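Local coordinates for thioesterase superfamily (Jannaschia sp., PDB 2OAF), which probably hydrolyses thioester bonds, perhaps those of acyl-coenzyme A substrates, as a member of the hotdog-fold thioesterase superfamily, at residues 82-87 against 115-120; 38-43 against 76-81; 16-21 against 91-96. One frame throughout, in Å; residues are numbered along the deposited sequence.

Interaction 1: 82-87 against 115-120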
ATOM      1  N   SER B  82       9.545   3.211  19.135  1.00 27.43           N
ATOM      2  CA  SER B  82      10.232   4.375  18.656  1.00 29.38           C
ATOM      3  C   SER B  82       9.885   4.529  17.161  1.00 30.58           C
ATOM      4  O   SER B  82       9.651   3.547  16.474  1.00 29.61           O
ATOM      5  CB  SER B  82      11.762   4.203  18.864  1.00 30.67           C
ATOM      6  OG  SER B  82      12.439   5.415  18.689  1.00 36.21           O
ATOM      7  N   PRO B  83       9.820   5.766  16.666  1.00 31.82           N
ATOM      8  CA  PRO B  83       9.446   5.981  15.276  1.00 33.36           C
ATOM      9  C   PRO B  83      10.443   5.464  14.255  1.00 31.19           C
ATOM     10  O   PRO B  83      11.658   5.503  14.472  1.00 31.24           O
ATOM     11  CB  PRO B  83       9.430   7.500  15.148  1.00 33.62           C
ATOM     12  CG  PRO B  83       9.370   8.000  16.474  1.00 38.61           C
ATOM     13  CD  PRO B  83      10.046   7.034  17.356  1.00 33.85           C
ATOM     14  N   VAL B  84       9.919   5.024  13.127  1.00 30.51           N
ATOM     15  CA  VAL B  84      10.728   4.564  12.019  1.00 30.74           C
ATOM     16  C   VAL B  84      10.808   5.718  10.991  1.00 30.32           C
ATOM     17  O   VAL B  84       9.799   6.342  10.662  1.00 30.03           O
ATOM     18  CB  VAL B  84      10.112   3.330  11.398  1.00 32.70           C
ATOM     19  CG1 VAL B  84      10.807   3.008  10.103  1.00 27.17           C
ATOM     20  CG2 VAL B  84      10.191   2.088  12.403  1.00 25.73           C
ATOM     21  N   THR B  85      12.010   6.044  10.532  1.00 29.84           N
ATOM     22  CA  THR B  85      12.177   7.134   9.534  1.00 28.20           C
ATOM     23  C   THR B  85      13.095   6.729   8.395  1.00 28.08           C
ATOM     24  O   THR B  85      13.794   5.724   8.457  1.00 29.83           O
ATOM     25  CB  THR B  85      12.758   8.403  10.135  1.00 31.35           C
ATOM     26  OG1 THR B  85      14.176   8.224  10.320  1.00 32.05           O
ATOM     27  CG2 THR B  85      12.069   8.776  11.454  1.00 29.60           C
ATOM     28  N   PRO B  86      13.115   7.514   7.324  1.00 30.45           N
ATOM     29  CA  PRO B  86      14.103   7.274   6.278  1.00 31.31           C
ATOM     30  C   PRO B  86      15.554   7.623   6.586  1.00 31.82           C
ATOM     31  O   PRO B  86      16.387   7.468   5.693  1.00 30.65           O
ATOM     32  CB  PRO B  86      13.631   8.191   5.129  1.00 33.38           C
ATOM     33  CG  PRO B  86      12.222   8.495   5.418  1.00 31.75           C
ATOM     34  CD  PRO B  86      12.200   8.597   6.931  1.00 34.23           C
ATOM     35  N   ARG B  87      15.864   8.077   7.805  1.00 31.97           N
ATOM     36  CA  ARG B  87      17.237   8.460   8.137  1.00 33.17           C
ATOM     37  C   ARG B  87      18.176   7.266   8.204  1.00 34.09           C
ATOM     38  O   ARG B  87      19.369   7.445   8.113  1.00 32.27           O
ATOM     39  CB  ARG B  87      17.319   9.184   9.477  1.00 37.06           C
ATOM     40  CG  ARG B  87      16.388  10.379   9.663  1.00 41.91           C
ATOM     41  CD  ARG B  87      16.952  11.560   8.977  1.00 47.29           C
ATOM     42  NE  ARG B  87      16.223  12.790   9.271  1.00 44.46           N
ATOM     43  CZ  ARG B  87      16.415  13.917   8.603  1.00 44.23           C
ATOM     44  NH1 ARG B  87      17.303  13.953   7.608  1.00 37.41           N
ATOM     45  NH2 ARG B  87      15.715  14.998   8.912  1.00 38.50           N
ATOM     46  N   VAL B 115      18.434   1.303  17.725  1.00 29.44           N
ATOM     47  CA  VAL B 115      17.234   1.515  18.515  1.00 29.19           C
ATOM     48  C   VAL B 115      16.140   0.564  18.051  1.00 30.49           C
ATOM     49  O   VAL B 115      15.816   0.516  16.857  1.00 30.42           O
ATOM     50  CB  VAL B 115      16.684   2.967  18.330  1.00 30.10           C
ATOM     51  CG1 VAL B 115      15.429   3.211  19.209  1.00 26.79           C
ATOM     52  CG2 VAL B 115      17.779   4.010  18.633  1.00 24.97           C
ATOM     53  N   THR B 116      15.536  -0.167  18.985  1.00 30.65           N
ATOM     54  CA  THR B 116      14.440  -1.062  18.645  1.00 29.56           C
ATOM     55  C   THR B 116      13.166  -0.250  18.506  1.00 30.66           C
ATOM     56  O   THR B 116      12.622   0.265  19.472  1.00 28.48           O
ATOM     57  CB  THR B 116      14.269  -2.143  19.702  1.00 33.19           C
ATOM     58  OG1 THR B 116      15.477  -2.889  19.761  1.00 27.37           O
ATOM     59  CG2 THR B 116      13.088  -3.087  19.356  1.00 26.25           C
ATOM     60  N   CYS B 117      12.747  -0.082  17.262  1.00 30.19           N
ATOM     61  CA  CYS B 117      11.580   0.720  16.945  1.00 29.64           C
ATOM     62  C   CYS B 117      10.297  -0.065  17.144  1.00 28.61           C
ATOM     63  O   CYS B 117       9.279   0.499  17.571  1.00 29.43           O
ATOM     64  CB  CYS B 117      11.662   1.221  15.517  1.00 29.48           C
ATOM     65  SG  CYS B 117      13.132   2.259  15.303  1.00 31.88           S
ATOM     66  N   PHE B 118      10.303  -1.338  16.754  1.00 26.54           N
ATOM     67  CA  PHE B 118       9.132  -2.188  17.002  1.00 26.77           C
ATOM     68  C   PHE B 118       9.523  -3.641  17.230  1.00 28.66           C
ATOM     69  O   PHE B 118      10.580  -4.090  16.817  1.00 26.42           O
ATOM     70  CB  PHE B 118       8.076  -2.086  15.891  1.00 28.51           C
ATOM     71  CG  PHE B 118       8.522  -2.606  14.540  1.00 26.58           C
ATOM     72  CD1 PHE B 118       8.597  -3.959  14.279  1.00 29.20           C
ATOM     73  CD2 PHE B 118       8.844  -1.729  13.530  1.00 26.91           C
ATOM     74  CE1 PHE B 118       9.018  -4.437  13.042  1.00 31.68           C
ATOM     75  CE2 PHE B 118       9.206  -2.191  12.268  1.00 24.39           C
ATOM     76  CZ  PHE B 118       9.304  -3.564  12.033  1.00 29.19           C
ATOM     77  N   VAL B 119       8.667  -4.338  17.955  1.00 28.88           N
ATOM     78  CA  VAL B 119       8.865  -5.741  18.259  0.50 28.38           C
ATOM     79  C   VAL B 119       7.554  -6.412  17.867  1.00 29.92           C
ATOM     80  O   VAL B 119       6.483  -5.960  18.257  1.00 30.19           O
ATOM     81  CB  VAL B 119       9.263  -5.950  19.746  0.50 30.19           C
ATOM     82  CG1 VAL B 119      10.290  -4.860  20.210  0.50 24.37           C
ATOM     83  CG2 VAL B 119       8.062  -5.939  20.642  0.50 32.52           C
ATOM     84  N   GLY B 120       7.638  -7.437  17.042  1.00 28.70           N
ATOM     85  CA  GLY B 120       6.442  -8.149  16.608  1.00 30.80           C
ATOM     86  C   GLY B 120       6.541  -9.670  16.706  1.00 30.07           C
ATOM     87  O   GLY B 120       7.631 -10.241  16.630  1.00 28.21           O
TER
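Ser82 and Cys117 form the one backbone hydrogen bond of this contact: Ser82 N donates to Cys117 O over 3.1 Å, at an N-H...O angle of 159° and with the donor 18° from the carbonyl plane. Lys81 N probably gives the same oxygen a second bond. Ser82 O also lies 3.3 Å from Cys117 O, two acceptors with no bond between them. The apolar contacts centre on one methyl, Val84 CG2, which lies 3.6 Å from Cys117 CB and meets Phe118 at the ring edge, near the ring plane, 4.2 Å from CD2. At the start of 115-120, Val115 CG1 packs 3.8 Å from Ser82 OG and equally close to Ser82 CB. Two further approaches are van der Waals contacts to carbonyl oxygens: Cys117 CB is 3.2 Å from Ser82 O, and Cys117 SG, anti to its own carbonyl carbon (chi1 -61°), comes within 3.7 Å of Pro83 O. Cys117 and Phe118 both face Gly110 in a classic beta bulge, so the strand is irregular exactly where the loop joins it. One main-chain bond and a small apolar patch therefore pin the loop to the bulged strand, a join that rests more on shape than on side-chain polarity.

Interaction 2: 38-43 against 76-81. With PO4 (phosphate ion), chain C.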
ATOM      1  N   HIS B  38       1.948   0.798   7.539  1.00 29.58           N
ATOM      2  CA  HIS B  38       2.956   0.196   6.660  1.00 31.47           C
ATOM      3  C   HIS B  38       3.869  -0.709   7.434  1.00 30.65           C
ATOM      4  O   HIS B  38       4.565  -1.516   6.841  1.00 32.78           O
ATOM      5  CB  HIS B  38       3.809   1.310   6.025  1.00 32.13           C
ATOM      6  CG  HIS B  38       3.034   2.236   5.146  1.00 34.50           C
ATOM      7  ND1 HIS B  38       2.063   1.787   4.280  1.00 43.76           N
ATOM      8  CD2 HIS B  38       3.095   3.580   4.981  1.00 31.89           C
ATOM      9  CE1 HIS B  38       1.534   2.821   3.647  1.00 41.64           C
ATOM     10  NE2 HIS B  38       2.147   3.917   4.051  1.00 37.31           N
ATOM     11  N   LEU B  39       3.935  -0.558   8.750  1.00 28.61           N
ATOM     12  CA  LEU B  39       4.956  -1.310   9.501  1.00 29.37           C
ATOM     13  C   LEU B  39       4.779  -2.823   9.417  1.00 31.92           C
ATOM     14  O   LEU B  39       5.772  -3.559   9.270  1.00 33.63           O
ATOM     15  CB  LEU B  39       5.094  -0.803  10.955  1.00 29.83           C
ATOM     16  CG  LEU B  39       5.546   0.662  11.136  1.00 35.08           C
ATOM     17  CD1 LEU B  39       5.636   1.081  12.608  1.00 30.12           C
ATOM     18  CD2 LEU B  39       6.863   0.925  10.384  1.00 32.61           C
ATOM     19  N   PRO B  40       3.524  -3.305   9.466  1.00 33.39           N
ATOM     20  CA  PRO B  40       3.310  -4.764   9.297  1.00 34.49           C
ATOM     21  C   PRO B  40       3.858  -5.274   7.961  1.00 34.29           C
ATOM     22  O   PRO B  40       4.375  -6.374   7.876  1.00 34.14           O
ATOM     23  CB  PRO B  40       1.788  -4.883   9.333  1.00 34.49           C
ATOM     24  CG  PRO B  40       1.336  -3.681  10.203  1.00 35.57           C
ATOM     25  CD  PRO B  40       2.262  -2.585   9.734  1.00 35.41           C
ATOM     26  N   ARG B  41       3.696  -4.488   6.918  1.00 35.72           N
ATOM     27  CA  ARG B  41       4.233  -4.845   5.612  1.00 37.00           C
ATOM     28  C   ARG B  41       5.735  -5.081   5.656  1.00 34.54           C
ATOM     29  O   ARG B  41       6.246  -6.022   5.035  1.00 32.87           O
ATOM     30  CB  ARG B  41       3.965  -3.745   4.591  1.00 37.10           C
ATOM     31  CG  ARG B  41       4.661  -4.025   3.252  1.00 47.88           C
ATOM     32  CD  ARG B  41       4.022  -3.375   2.018  1.00 52.59           C
ATOM     33  NE  ARG B  41       3.979  -1.924   2.110  1.00 54.27           N
ATOM     34  CZ  ARG B  41       5.011  -1.123   1.910  1.00 58.52           C
ATOM     35  NH1 ARG B  41       6.202  -1.620   1.610  1.00 65.27           N
ATOM     36  NH2 ARG B  41       4.849   0.188   2.029  1.00 67.86           N
ATOM     37  N   PHE B  42       6.454  -4.189   6.342  1.00 31.68           N
ATOM     38  CA  PHE B  42       7.905  -4.336   6.476  1.00 31.33           C
ATOM     39  C   PHE B  42       8.239  -5.612   7.234  1.00 30.39           C
ATOM     40  O   PHE B  42       9.156  -6.338   6.863  1.00 31.93           O
ATOM     41  CB  PHE B  42       8.549  -3.178   7.247  1.00 33.48           C
ATOM     42  CG  PHE B  42       8.347  -1.813   6.640  1.00 34.61           C
ATOM     43  CD1 PHE B  42       8.220  -1.633   5.266  1.00 41.93           C
ATOM     44  CD2 PHE B  42       8.367  -0.698   7.452  1.00 35.29           C
ATOM     45  CE1 PHE B  42       8.071  -0.368   4.730  1.00 39.24           C
ATOM     46  CE2 PHE B  42       8.231   0.568   6.916  1.00 38.89           C
ATOM     47  CZ  PHE B  42       8.075   0.728   5.550  1.00 38.25           C
ATOM     48  N   ALA B  43       7.518  -5.884   8.312  1.00 29.07           N
ATOM     49  CA  ALA B  43       7.789  -7.099   9.100  1.00 28.90           C
ATOM     50  C   ALA B  43       7.534  -8.384   8.292  1.00 27.15           C
ATOM     51  O   ALA B  43       8.301  -9.352   8.362  1.00 27.99           O
ATOM     52  CB  ALA B  43       6.989  -7.095  10.409  1.00 29.25           C
ATOM     53  N   LEU B  76      -1.182 -11.694  14.498  1.00 27.47           N
ATOM     54  CA  LEU B  76      -0.003 -10.823  14.586  1.00 31.68           C
ATOM     55  C   LEU B  76      -0.140  -9.840  15.764  1.00 31.57           C
ATOM     56  O   LEU B  76      -1.255  -9.418  16.132  1.00 29.76           O
ATOM     57  CB  LEU B  76       0.230 -10.111  13.280  1.00 32.53           C
ATOM     58  CG  LEU B  76      -0.653  -8.990  12.765  1.00 31.54           C
ATOM     59  CD1 LEU B  76      -0.341  -7.711  13.433  1.00 30.06           C
ATOM     60  CD2 LEU B  76      -0.388  -8.823  11.258  1.00 30.34           C
ATOM     61  N   GLU B  77       0.987  -9.520  16.375  1.00 28.94           N
ATOM     62  CA  GLU B  77       1.000  -8.491  17.413  1.00 28.09           C
ATOM     63  C   GLU B  77       2.291  -7.733  17.308  1.00 27.74           C
ATOM     64  O   GLU B  77       3.358  -8.328  16.987  1.00 27.86           O
ATOM     65  CB  GLU B  77       0.816  -9.056  18.824  1.00 31.22           C
ATOM     66  CG  GLU B  77       1.869 -10.023  19.266  1.00 34.46           C
ATOM     67  CD  GLU B  77       1.792 -10.367  20.765  1.00 38.96           C
ATOM     68  OE1 GLU B  77       1.813  -9.441  21.623  1.00 40.02           O
ATOM     69  OE2 GLU B  77       1.735 -11.580  21.069  1.00 40.82           O
HETATM   70  N   MSE B  78       2.184  -6.416  17.508  1.00 26.93           N
HETATM   71  CA  MSE B  78       3.341  -5.507  17.388  1.00 26.19           C
HETATM   72  C   MSE B  78       3.270  -4.473  18.472  1.00 26.36           C
HETATM   73  O   MSE B  78       2.192  -3.955  18.752  1.00 27.32           O
HETATM   74  CB  MSE B  78       3.353  -4.824  16.026  1.00 26.62           C
HETATM   75  CG  MSE B  78       3.332  -5.805  14.856  1.00 29.39           C
HETATM   76 SE   MSE B  78       3.538  -4.983  13.140  0.75 27.72          SE
HETATM   77  CE  MSE B  78       5.351  -4.357  13.291  1.00 27.36           C
ATOM     78  N   ASP B  79       4.426  -4.189  19.089  1.00 27.85           N
ATOM     79  CA  ASP B  79       4.602  -3.061  19.973  1.00 25.80           C
ATOM     80  C   ASP B  79       5.492  -2.071  19.283  1.00 27.13           C
ATOM     81  O   ASP B  79       6.528  -2.466  18.750  1.00 27.84           O
ATOM     82  CB  ASP B  79       5.225  -3.480  21.292  1.00 27.28           C
ATOM     83  CG  ASP B  79       4.333  -4.361  22.134  1.00 31.76           C
ATOM     84  OD1 ASP B  79       3.100  -4.304  22.008  1.00 35.51           O
ATOM     85  OD2 ASP B  79       4.880  -5.110  22.965  1.00 41.71           O
ATOM     86  N   PHE B  80       5.083  -0.805  19.267  1.00 26.83           N
ATOM     87  CA  PHE B  80       5.823   0.278  18.594  1.00 26.82           C
ATOM     88  C   PHE B  80       6.490   1.155  19.676  1.00 28.59           C
ATOM     89  O   PHE B  80       5.797   1.792  20.469  1.00 26.73           O
ATOM     90  CB  PHE B  80       4.865   1.080  17.739  1.00 27.64           C
ATOM     91  CG  PHE B  80       4.049   0.225  16.809  1.00 24.68           C
ATOM     92  CD1 PHE B  80       4.616  -0.345  15.709  1.00 26.49           C
ATOM     93  CD2 PHE B  80       2.719  -0.018  17.065  1.00 28.52           C
ATOM     94  CE1 PHE B  80       3.883  -1.175  14.884  1.00 30.92           C
ATOM     95  CE2 PHE B  80       1.974  -0.800  16.221  1.00 25.77           C
ATOM     96  CZ  PHE B  80       2.569  -1.383  15.130  1.00 24.67           C
ATOM     97  N   LYS B  81       7.825   1.173  19.703  1.00 27.96           N
ATOM     98  CA  LYS B  81       8.582   1.770  20.813  1.00 28.94           C
ATOM     99  C   LYS B  81       9.221   3.072  20.413  1.00 28.68           C
ATOM    100  O   LYS B  81       9.464   3.922  21.253  1.00 27.07           O
ATOM    101  CB  LYS B  81       9.679   0.816  21.286  1.00 32.19           C
ATOM    102  CG  LYS B  81       9.215  -0.608  21.597  1.00 36.18           C
ATOM    103  CD  LYS B  81       8.464  -0.688  22.909  1.00 47.59           C
ATOM    104  CE  LYS B  81       8.498  -2.142  23.485  1.00 58.96           C
ATOM    105  NZ  LYS B  81       7.814  -2.342  24.830  1.00 54.39           N
TER
HETATM  106  P   PO4 C 144       0.112  -1.234   2.935  1.00 48.31           P
HETATM  107  O1  PO4 C 144      -1.283  -1.782   2.833  1.00 48.52           O
HETATM  108  O2  PO4 C 144       0.082   0.134   3.559  1.00 58.22           O
HETATM  109  O3  PO4 C 144       0.913  -2.133   3.846  1.00 66.16           O
HETATM  110  O4  PO4 C 144       0.752  -1.233   1.560  1.00 62.47           O
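Selenium makes the central touch here: Met78, present as selenomethionine, sets SE against Pro40, 3.9 Å from CA and 3.9 Å from CG, the two side chains crossing at about a right angle. The chain bends at chi3 (67°), which carries CE to 4.1 Å from Leu39 O and 4.3 Å from Ala43 CB. Beside it Leu39 CD1 lies 3.6 Å from Phe80 CD1, the two side chains running antiparallel past one another. The side-chain contacts are apolar. Away from the strand, His38 and Arg41 carry polar groups to a phosphate ion, probably from the crystallisation liquor: His38 ND1 donates a weak bond to O2 at 2.7 Å, near the ring plane, and Arg41 NE reaches O4 weakly at 3.3 Å. His38 and Arg41 of the third subunit bind the same ion. An alanine at His38 would remove the imidazole, and the phosphate would probably be held less firmly, without its ND1 donor from this chain. Helix 39-43 runs at 114° to strand 76-80, their axes 10.5 Å apart, a helix packed on an antiparallel sheet as in the hotdog fold. Phe118 and Phe122 of strand 115-128 flank Met78 and Ala43 respectively, and residues 76-79 pair antiparallel with a strand of the third subunit, continuing the sheet.

Interaction 3: 16-21 against 91-96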
ATOM      1  N   ALA B  16      19.904 -14.230  14.825  1.00 40.97           N
ATOM      2  CA  ALA B  16      18.753 -13.815  14.030  1.00 38.38           C
ATOM      3  C   ALA B  16      19.219 -13.362  12.655  1.00 36.98           C
ATOM      4  O   ALA B  16      20.242 -12.662  12.512  1.00 33.03           O
ATOM      5  CB  ALA B  16      17.931 -12.696  14.736  1.00 36.52           C
ATOM      6  N   PHE B  17      18.476 -13.802  11.645  1.00 36.58           N
ATOM      7  CA  PHE B  17      18.596 -13.294  10.296  1.00 33.82           C
ATOM      8  C   PHE B  17      18.199 -11.827  10.301  1.00 34.39           C
ATOM      9  O   PHE B  17      17.217 -11.443  10.941  1.00 34.79           O
ATOM     10  CB  PHE B  17      17.648 -14.104   9.401  1.00 35.21           C
ATOM     11  CG  PHE B  17      17.593 -13.624   7.993  1.00 34.62           C
ATOM     12  CD1 PHE B  17      18.691 -13.777   7.154  1.00 39.06           C
ATOM     13  CD2 PHE B  17      16.465 -13.006   7.504  1.00 39.03           C
ATOM     14  CE1 PHE B  17      18.663 -13.311   5.863  1.00 36.10           C
ATOM     15  CE2 PHE B  17      16.429 -12.556   6.214  1.00 38.27           C
ATOM     16  CZ  PHE B  17      17.536 -12.695   5.393  1.00 36.19           C
ATOM     17  N   VAL B  18      18.933 -11.007   9.567  1.00 31.29           N
ATOM     18  CA  VAL B  18      18.608  -9.598   9.462  1.00 31.29           C
ATOM     19  C   VAL B  18      18.244  -9.290   8.012  1.00 32.13           C
ATOM     20  O   VAL B  18      19.031  -9.573   7.113  1.00 32.22           O
ATOM     21  CB  VAL B  18      19.785  -8.706   9.977  1.00 31.53           C
ATOM     22  CG1 VAL B  18      19.470  -7.213   9.777  1.00 29.88           C
ATOM     23  CG2 VAL B  18      20.095  -9.004  11.438  1.00 29.08           C
ATOM     24  N   HIS B  19      17.020  -8.798   7.794  1.00 31.86           N
ATOM     25  CA  HIS B  19      16.568  -8.293   6.496  1.00 31.63           C
ATOM     26  C   HIS B  19      16.555  -6.765   6.515  1.00 31.13           C
ATOM     27  O   HIS B  19      15.934  -6.176   7.375  1.00 30.25           O
ATOM     28  CB  HIS B  19      15.170  -8.821   6.181  1.00 33.36           C
ATOM     29  CG  HIS B  19      14.606  -8.285   4.904  1.00 35.40           C
ATOM     30  ND1 HIS B  19      15.205  -8.514   3.680  1.00 34.47           N
ATOM     31  CD2 HIS B  19      13.519  -7.516   4.658  1.00 38.01           C
ATOM     32  CE1 HIS B  19      14.519  -7.894   2.739  1.00 37.69           C
ATOM     33  NE2 HIS B  19      13.490  -7.279   3.303  1.00 37.40           N
ATOM     34  N   ASP B  20      17.236  -6.130   5.558  1.00 32.84           N
ATOM     35  CA  ASP B  20      17.244  -4.666   5.459  1.00 33.75           C
ATOM     36  C   ASP B  20      16.024  -4.197   4.720  1.00 34.01           C
ATOM     37  O   ASP B  20      15.712  -4.742   3.669  1.00 33.17           O
ATOM     38  CB  ASP B  20      18.451  -4.163   4.682  1.00 36.02           C
ATOM     39  CG  ASP B  20      19.770  -4.350   5.420  1.00 41.40           C
ATOM     40  OD1 ASP B  20      19.773  -4.722   6.600  1.00 43.65           O
ATOM     41  OD2 ASP B  20      20.823  -4.144   4.781  1.00 48.67           O
ATOM     42  N   VAL B  21      15.350  -3.199   5.275  1.00 33.83           N
ATOM     43  CA  VAL B  21      14.223  -2.549   4.642  1.00 34.35           C
ATOM     44  C   VAL B  21      14.594  -1.062   4.491  1.00 35.35           C
ATOM     45  O   VAL B  21      15.011  -0.421   5.449  1.00 32.32           O
ATOM     46  CB  VAL B  21      12.930  -2.748   5.473  1.00 35.45           C
ATOM     47  CG1 VAL B  21      11.781  -1.929   4.903  1.00 33.30           C
ATOM     48  CG2 VAL B  21      12.546  -4.238   5.539  1.00 33.96           C
ATOM     49  N   LYS B  91      16.623  -2.378  10.038  1.00 30.27           N
ATOM     50  CA  LYS B  91      17.154  -3.727  10.128  1.00 29.57           C
ATOM     51  C   LYS B  91      16.159  -4.606  10.857  1.00 29.92           C
ATOM     52  O   LYS B  91      15.903  -4.434  12.074  1.00 29.93           O
ATOM     53  CB  LYS B  91      18.483  -3.729  10.877  1.00 31.61           C
ATOM     54  CG  LYS B  91      19.542  -2.829  10.279  1.00 32.91           C
ATOM     55  CD  LYS B  91      20.372  -3.565   9.264  1.00 43.39           C
ATOM     56  CE  LYS B  91      21.512  -2.716   8.694  1.00 47.25           C
ATOM     57  NZ  LYS B  91      22.337  -3.474   7.707  1.00 49.85           N
ATOM     58  N   CYS B  92      15.586  -5.551  10.126  1.00 28.58           N
ATOM     59  CA  CYS B  92      14.575  -6.425  10.680  1.00 27.71           C
ATOM     60  C   CYS B  92      15.209  -7.732  11.082  1.00 29.37           C
ATOM     61  O   CYS B  92      15.470  -8.586  10.261  1.00 28.54           O
ATOM     62  CB  CYS B  92      13.453  -6.633   9.688  1.00 29.28           C
ATOM     63  SG  CYS B  92      12.548  -5.112   9.303  1.00 32.68           S
ATOM     64  N   HIS B  93      15.441  -7.875  12.381  1.00 30.78           N
ATOM     65  CA  HIS B  93      16.019  -9.094  12.961  1.00 29.00           C
ATOM     66  C   HIS B  93      14.887 -10.105  13.099  1.00 30.25           C
ATOM     67  O   HIS B  93      13.909  -9.861  13.820  1.00 29.30           O
ATOM     68  CB  HIS B  93      16.621  -8.825  14.347  1.00 29.10           C
ATOM     69  CG  HIS B  93      17.730  -7.821  14.355  1.00 30.82           C
ATOM     70  ND1 HIS B  93      19.025  -8.148  14.704  1.00 32.20           N
ATOM     71  CD2 HIS B  93      17.741  -6.500  14.056  1.00 32.77           C
ATOM     72  CE1 HIS B  93      19.780  -7.067  14.636  1.00 34.62           C
ATOM     73  NE2 HIS B  93      19.030  -6.053  14.236  1.00 31.24           N
ATOM     74  N   THR B  94      15.018 -11.242  12.429  1.00 29.12           N
ATOM     75  CA  THR B  94      13.883 -12.128  12.191  1.00 30.19           C
ATOM     76  C   THR B  94      14.253 -13.556  12.538  1.00 30.61           C
ATOM     77  O   THR B  94      15.307 -14.062  12.117  1.00 28.00           O
ATOM     78  CB  THR B  94      13.478 -12.058  10.705  1.00 28.76           C
ATOM     79  OG1 THR B  94      13.276 -10.690  10.379  1.00 35.72           O
ATOM     80  CG2 THR B  94      12.188 -12.846  10.420  1.00 31.67           C
ATOM     81  N   TRP B  95      13.392 -14.220  13.293  1.00 28.58           N
ATOM     82  CA  TRP B  95      13.641 -15.614  13.613  1.00 29.03           C
ATOM     83  C   TRP B  95      12.373 -16.326  14.051  1.00 28.51           C
ATOM     84  O   TRP B  95      11.452 -15.685  14.532  1.00 29.59           O
ATOM     85  CB  TRP B  95      14.702 -15.723  14.728  1.00 28.73           C
ATOM     86  CG  TRP B  95      14.229 -15.282  16.067  1.00 27.81           C
ATOM     87  CD1 TRP B  95      13.832 -16.084  17.083  1.00 30.26           C
ATOM     88  CD2 TRP B  95      14.082 -13.925  16.540  1.00 27.43           C
ATOM     89  NE1 TRP B  95      13.465 -15.323  18.168  1.00 29.64           N
ATOM     90  CE2 TRP B  95      13.597 -13.999  17.863  1.00 31.96           C
ATOM     91  CE3 TRP B  95      14.292 -12.666  15.969  1.00 29.87           C
ATOM     92  CZ2 TRP B  95      13.338 -12.867  18.640  1.00 28.70           C
ATOM     93  CZ3 TRP B  95      14.047 -11.528  16.749  1.00 30.78           C
ATOM     94  CH2 TRP B  95      13.557 -11.645  18.068  1.00 34.30           C
ATOM     95  N   PRO B  96      12.353 -17.664  13.915  1.00 28.93           N
ATOM     96  CA  PRO B  96      11.247 -18.453  14.438  1.00 28.47           C
ATOM     97  C   PRO B  96      11.426 -18.680  15.921  1.00 30.07           C
ATOM     98  O   PRO B  96      12.463 -19.189  16.354  1.00 30.44           O
ATOM     99  CB  PRO B  96      11.379 -19.776  13.705  1.00 28.87           C
ATOM    100  CG  PRO B  96      12.847 -19.883  13.400  1.00 27.24           C
ATOM    101  CD  PRO B  96      13.352 -18.503  13.222  1.00 28.44           C
TER
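His93 holds CG anti to its carbonyl carbon (chi1 -61°), and Val18 holds CG2 in the same way, so the two side chains lie side by side and the methyl rests over one face of the imidazole. This CH-pi contact puts Val18 CG2 3.8 Å from the centroid of the His93 ring, offset toward the rim near ND1. Next to it, Lys91 is bent at chi2 (-90°) and runs alongside Asp20; its NZ forms a salt bridge to OD1 at 3.1 Å, reaching that oxygen from the syn side but 30° out of the carboxylate plane. Backbone bonds fix the register. Phe17 pairs with Thr94, where Thr94 N to Phe17 O is short at 2.7 Å while the return bond is weak. His19 pairs with Cys92: His19 N to Cys92 O is 2.9 Å. The return bond, Cys92 N to His19 O, is 2.8 Å. Cys92 O also accepts from Thr94 OG1 at 3.0 Å, on the face of the carbonyl opposite His19 N, so two donors grip it. Ala16 CB packs 3.8 Å from Trp95 CE3. The antiparallel pair joins strand 17-21 to strand 90-99, which strand 103-112 flanks in turn; helix 39-54 covers the face bearing Phe17, His19 and Thr94, with Glu45 OE2 hydrogen-bonded to His19 NE2.

All three contacts reach one antiparallel sheet, wrapped around helix 39-54 as in the hotdog fold. Interactions 1 and 2 have centres 10 Å apart and lie on neighbouring strands, 115-128 and 69-80 respectively, with Phe118 CD1 3.4 Å from Met78 CE; interaction 3 lies about 13 Å from the centre of each. It meets interaction 2 through Phe42 CD1 and Val21 CG1, at 3.6 Å. Along the chain, segments 38-43 and 76-81 both fall between 16-21 and 91-96, interaction 2 closes before interaction 1 opens, and interactions 1 and 3 alternate their segments. Helix 39-54 thus meets strand 69-80 through Leu39, Pro40 and Ala43 and strand 17-21 through Phe42, while 82-87 leads from strand 69-80 toward strand 90-99.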